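PDB 3UEB: DUF3194 domain-containing protein from Thermococcus onnurineus, which is of unknown function and belongs to the UPF0440 family. Local coordinates for residues Ser5-Pro16 / Leu62-Pro73. Sequence-based numbering, arbitrary orientation.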
loop_
_atom_site.group_PDB
_atom_site.type_symbol
_atom_site.label_atom_id
_atom_site.label_comp_id
_atom_site.label_asym_id
_atom_site.label_seq_id
_atom_site.Cartn_x
_atom_site.Cartn_y
_atom_site.Cartn_z
ATOM N N SER A 5 -13.331 3.836 18.245
ATOM C CA SER A 5 -11.916 4.146 18.100
ATOM C C SER A 5 -11.317 3.686 16.770
ATOM O O SER A 5 -10.150 3.967 16.478
ATOM C CB SER A 5 -11.129 3.549 19.269
ATOM O OG SER A 5 -11.497 4.170 20.493
ATOM N N SER A 6 -12.114 2.998 15.957
ATOM C CA SER A 6 -11.628 2.512 14.668
ATOM C C SER A 6 -12.697 2.427 13.581
ATOM O O SER A 6 -13.899 2.357 13.853
ATOM C CB SER A 6 -10.997 1.133 14.826
ATOM O OG SER A 6 -12.010 0.150 14.902
ATOM N N GLY A 7 -12.231 2.421 12.341
ATOM C CA GLY A 7 -13.124 2.339 11.208
ATOM C C GLY A 7 -12.505 1.467 10.139
ATOM O O GLY A 7 -11.276 1.366 10.020
ATOM N N LYS A 8 -13.370 0.830 9.360
ATOM C CA LYS A 8 -12.949 -0.051 8.287
ATOM C C LYS A 8 -13.710 0.353 7.033
ATOM O O LYS A 8 -14.867 0.778 7.106
ATOM C CB LYS A 8 -13.265 -1.496 8.657
ATOM C CG LYS A 8 -12.084 -2.440 8.527
ATOM C CD LYS A 8 -12.006 -3.085 7.149
ATOM C CE LYS A 8 -13.142 -4.082 6.948
ATOM N NZ LYS A 8 -12.977 -4.882 5.699
ATOM N N ARG A 9 -13.059 0.220 5.884
ATOM C CA ARG A 9 -13.684 0.581 4.625
ATOM C C ARG A 9 -13.078 -0.216 3.476
ATOM O O ARG A 9 -11.855 -0.315 3.359
ATOM C CB ARG A 9 -13.497 2.077 4.376
ATOM C CG ARG A 9 -14.242 2.608 3.178
ATOM C CD ARG A 9 -15.737 2.385 3.324
ATOM N NE ARG A 9 -16.488 3.174 2.352
ATOM C CZ ARG A 9 -16.603 4.497 2.396
ATOM N NH1 ARG A 9 -17.304 5.133 1.464
ATOM N NH2 ARG A 9 -16.028 5.183 3.378
ATOM N N VAL A 10 -13.938 -0.790 2.639
ATOM C CA VAL A 10 -13.485 -1.565 1.488
ATOM C C VAL A 10 -14.133 -1.027 0.225
ATOM O O VAL A 10 -15.359 -0.968 0.131
ATOM C CB VAL A 10 -13.861 -3.051 1.615
ATOM C CG1 VAL A 10 -13.539 -3.780 0.316
ATOM C CG2 VAL A 10 -13.111 -3.677 2.770
ATOM N N ILE A 11 -13.317 -0.636 -0.746
ATOM C CA ILE A 11 -13.854 -0.113 -1.991
ATOM C C ILE A 11 -13.377 -0.925 -3.193
ATOM O O ILE A 11 -12.215 -1.336 -3.271
ATOM C CB ILE A 11 -13.482 1.378 -2.180
ATOM C CG1 ILE A 11 -11.978 1.535 -2.388
ATOM C CG2 ILE A 11 -13.912 2.177 -0.948
ATOM C CD1 ILE A 11 -11.534 2.980 -2.559
ATOM N N HIS A 12 -14.300 -1.168 -4.117
ATOM C CA HIS A 12 -14.021 -1.926 -5.328
ATOM C C HIS A 12 -14.023 -0.983 -6.515
ATOM O O HIS A 12 -14.946 -0.188 -6.687
ATOM C CB HIS A 12 -15.076 -3.020 -5.512
ATOM C CG HIS A 12 -14.963 -4.138 -4.521
ATOM N ND1 HIS A 12 -15.848 -5.194 -4.486
ATOM C CD2 HIS A 12 -14.047 -4.383 -3.554
ATOM C CE1 HIS A 12 -15.481 -6.043 -3.540
ATOM N NE2 HIS A 12 -14.390 -5.574 -2.960
ATOM N N ILE A 13 -12.986 -1.070 -7.337
ATOM C CA ILE A 13 -12.871 -0.188 -8.488
ATOM C C ILE A 13 -12.575 -0.909 -9.805
ATOM O O ILE A 13 -11.665 -1.743 -9.887
ATOM C CB ILE A 13 -11.768 0.867 -8.247
ATOM C CG1 ILE A 13 -12.072 1.660 -6.971
ATOM C CG2 ILE A 13 -11.680 1.814 -9.434
ATOM C CD1 ILE A 13 -11.014 2.712 -6.618
ATOM N N GLY A 14 -13.356 -0.583 -10.831
ATOM C CA GLY A 14 -13.146 -1.165 -12.143
ATOM C C GLY A 14 -12.476 -0.124 -13.024
ATOM O O GLY A 14 -12.924 1.020 -13.061
ATOM N N LEU A 15 -11.404 -0.505 -13.719
ATOM C CA LEU A 15 -10.672 0.418 -14.599
ATOM C C LEU A 15 -10.346 -0.256 -15.942
ATOM O O LEU A 15 -9.179 -0.458 -16.289
ATOM C CB LEU A 15 -9.381 0.870 -13.907
ATOM C CG LEU A 15 -9.577 1.578 -12.557
ATOM C CD1 LEU A 15 -8.276 1.582 -11.772
ATOM C CD2 LEU A 15 -10.081 2.994 -12.785
ATOM N N PRO A 16 -11.383 -0.583 -16.725
ATOM C CA PRO A 16 -11.299 -1.242 -18.035
ATOM C C PRO A 16 -10.470 -0.591 -19.140
ATOM O O PRO A 16 -9.977 -1.283 -20.030
ATOM C CB PRO A 16 -12.769 -1.391 -18.436
ATOM C CG PRO A 16 -13.404 -0.185 -17.829
ATOM C CD PRO A 16 -12.768 -0.153 -16.450
ATOM N N LEU A 62 -13.048 -6.574 -9.970
ATOM C CA LEU A 62 -13.348 -5.460 -10.853
ATOM C C LEU A 62 -12.035 -4.929 -11.427
ATOM O O LEU A 62 -12.014 -4.359 -12.515
ATOM C CB LEU A 62 -14.072 -4.349 -10.086
ATOM C CG LEU A 62 -15.596 -4.293 -10.255
ATOM C CD1 LEU A 62 -16.225 -5.602 -9.806
ATOM C CD2 LEU A 62 -16.150 -3.125 -9.450
ATOM N N ASP A 63 -10.951 -5.132 -10.679
ATOM C CA ASP A 63 -9.600 -4.712 -11.062
ATOM C C ASP A 63 -8.798 -4.319 -9.840
ATOM O O ASP A 63 -7.763 -4.919 -9.537
ATOM C CB ASP A 63 -9.618 -3.509 -12.014
ATOM C CG ASP A 63 -9.669 -3.917 -13.474
ATOM O OD1 ASP A 63 -9.892 -3.027 -14.323
ATOM O OD2 ASP A 63 -9.478 -5.119 -13.766
ATOM N N LEU A 64 -9.283 -3.296 -9.148
ATOM C CA LEU A 64 -8.607 -2.789 -7.977
ATOM C C LEU A 64 -9.503 -2.796 -6.756
ATOM O O LEU A 64 -10.692 -2.481 -6.831
ATOM C CB LEU A 64 -8.110 -1.365 -8.248
ATOM C CG LEU A 64 -7.464 -0.588 -7.095
ATOM C CD1 LEU A 64 -6.167 -1.273 -6.633
ATOM C CD2 LEU A 64 -7.175 0.825 -7.568
ATOM N N GLU A 65 -8.922 -3.179 -5.630
ATOM C CA GLU A 65 -9.646 -3.198 -4.378
ATOM C C GLU A 65 -8.769 -2.483 -3.372
ATOM O O GLU A 65 -7.560 -2.705 -3.313
ATOM C CB GLU A 65 -9.946 -4.632 -3.932
ATOM C CG GLU A 65 -10.851 -5.386 -4.910
ATOM C CD GLU A 65 -11.547 -6.591 -4.291
ATOM O OE1 GLU A 65 -12.359 -7.237 -4.992
ATOM O OE2 GLU A 65 -11.288 -6.894 -3.104
ATOM N N ILE A 66 -9.377 -1.586 -2.608
ATOM C CA ILE A 66 -8.639 -0.830 -1.609
ATOM C C ILE A 66 -9.302 -1.051 -0.268
ATOM O O ILE A 66 -10.513 -0.903 -0.134
ATOM C CB ILE A 66 -8.656 0.673 -1.910
ATOM C CG1 ILE A 66 -7.896 0.962 -3.205
ATOM C CG2 ILE A 66 -8.069 1.438 -0.739
ATOM C CD1 ILE A 66 -6.421 0.611 -3.151
ATOM N N GLU A 67 -8.504 -1.408 0.724
ATOM C CA GLU A 67 -9.044 -1.643 2.043
ATOM C C GLU A 67 -8.370 -0.702 3.027
ATOM O O GLU A 67 -7.142 -0.638 3.096
ATOM C CB GLU A 67 -8.820 -3.098 2.440
ATOM C CG GLU A 67 -9.531 -3.495 3.715
ATOM C CD GLU A 67 -9.705 -4.998 3.828
ATOM O OE1 GLU A 67 -10.201 -5.454 4.883
ATOM O OE2 GLU A 67 -9.350 -5.715 2.858
ATOM N N VAL A 68 -9.183 0.035 3.778
ATOM C CA VAL A 68 -8.665 0.981 4.756
ATOM C C VAL A 68 -9.071 0.593 6.172
ATOM O O VAL A 68 -10.224 0.227 6.417
ATOM C CB VAL A 68 -9.200 2.417 4.501
ATOM C CG1 VAL A 68 -8.413 3.419 5.338
ATOM C CG2 VAL A 68 -9.120 2.760 3.031
ATOM N N TYR A 69 -8.118 0.653 7.095
ATOM C CA TYR A 69 -8.390 0.367 8.494
ATOM C C TYR A 69 -7.676 1.459 9.276
ATOM O O TYR A 69 -6.488 1.705 9.074
ATOM C CB TYR A 69 -7.861 -1.007 8.924
ATOM C CG TYR A 69 -7.989 -1.229 10.420
ATOM C CD1 TYR A 69 -9.214 -1.566 10.996
ATOM C CD2 TYR A 69 -6.901 -1.027 11.271
ATOM C CE1 TYR A 69 -9.350 -1.695 12.376
ATOM C CE2 TYR A 69 -7.031 -1.151 12.652
ATOM C CZ TYR A 69 -8.256 -1.484 13.197
ATOM O OH TYR A 69 -8.392 -1.620 14.561
ATOM N N LEU A 70 -8.405 2.120 10.167
ATOM C CA LEU A 70 -7.831 3.208 10.945
ATOM C C LEU A 70 -8.281 3.128 12.382
ATOM O O LEU A 70 -9.456 2.908 12.662
ATOM C CB LEU A 70 -8.240 4.560 10.350
ATOM C CG LEU A 70 -7.787 5.821 11.095
ATOM C CD1 LEU A 70 -6.272 5.779 11.316
ATOM C CD2 LEU A 70 -8.170 7.058 10.286
ATOM N N GLU A 71 -7.332 3.323 13.288
ATOM C CA GLU A 71 -7.609 3.263 14.708
ATOM C C GLU A 71 -6.937 4.427 15.430
ATOM O O GLU A 71 -5.778 4.750 15.167
ATOM C CB GLU A 71 -7.083 1.937 15.258
ATOM C CG GLU A 71 -7.661 1.517 16.593
ATOM C CD GLU A 71 -7.015 0.254 17.122
ATOM O OE1 GLU A 71 -6.778 -0.675 16.320
ATOM O OE2 GLU A 71 -6.751 0.185 18.339
ATOM N N VAL A 72 -7.674 5.067 16.329
ATOM C CA VAL A 72 -7.120 6.165 17.115
ATOM C C VAL A 72 -7.198 5.732 18.583
ATOM O O VAL A 72 -7.925 4.793 18.909
ATOM C CB VAL A 72 -7.925 7.482 16.918
ATOM C CG1 VAL A 72 -7.927 7.875 15.453
ATOM C CG2 VAL A 72 -9.347 7.314 17.427
ATOM N N PRO A 73 -6.443 6.391 19.481
ATOM C CA PRO A 73 -6.483 6.021 20.905
ATOM C C PRO A 73 -7.914 6.098 21.449
ATOM O O PRO A 73 -8.724 6.892 20.965
ATOM C CB PRO A 73 -5.564 7.050 21.558
ATOM C CG PRO A 73 -4.569 7.348 20.464
ATOM C CD PRO A 73 -5.457 7.461 19.243
HETATM O O HOH W 1 -11.670 6.971 20.485
#
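Ile-11 and Ile-66 face each other in a hydrogen-bonded pair midway along two antiparallel strands, 6-14 and 63-71, a worked example of how a two-faced sheet is built. Strand 63-71 is central in the three-stranded sheet, with 49-56 on its other side. Paired N-H···O=C bonds recur at Gly-7/Leu-70, Arg-9/Val-68, Ile-11/Ile-66 and Ile-13/Leu-64; Val-68 N to Arg-9 O, at 2.7 Å, is almost straight (175°).

The face bearing Ile-11, Ile-13, Leu-64, Ile-66 and Val-68 is mainly apolar and packs on helices 20-41 and 80-104; Arg-9, on the same face, is salt-bridged to Asp-85. Here Ile-11 CG1, turned between its backbone N and carbonyl carbon, presses on Ile-66 CB at a tight 3.5 Å, the two side chains running alongside each other.

The opposite face, with Lys-8, His-12, Glu-65, Glu-67 and Tyr-69, is more polar. Lys-8, bent at chi2 and chi3, brings NZ to 2.9 Å from Glu-67 OE1, a salt bridge in which the ammonium approaches from above the carboxylate plane. The Glu-65 carboxylate stacks on the His-12 ring, their planes 23° apart, while Lys-8 CG meets the Tyr-69 ring edge in plane.

Beyond the Ile-13/Leu-64 pair, Asp-63, whose OD2 is salt-bridged to Arg-58, accepts Leu-15 N at 3.0 Å on the anti side of OD1, the donor 21° out of the carboxylate plane.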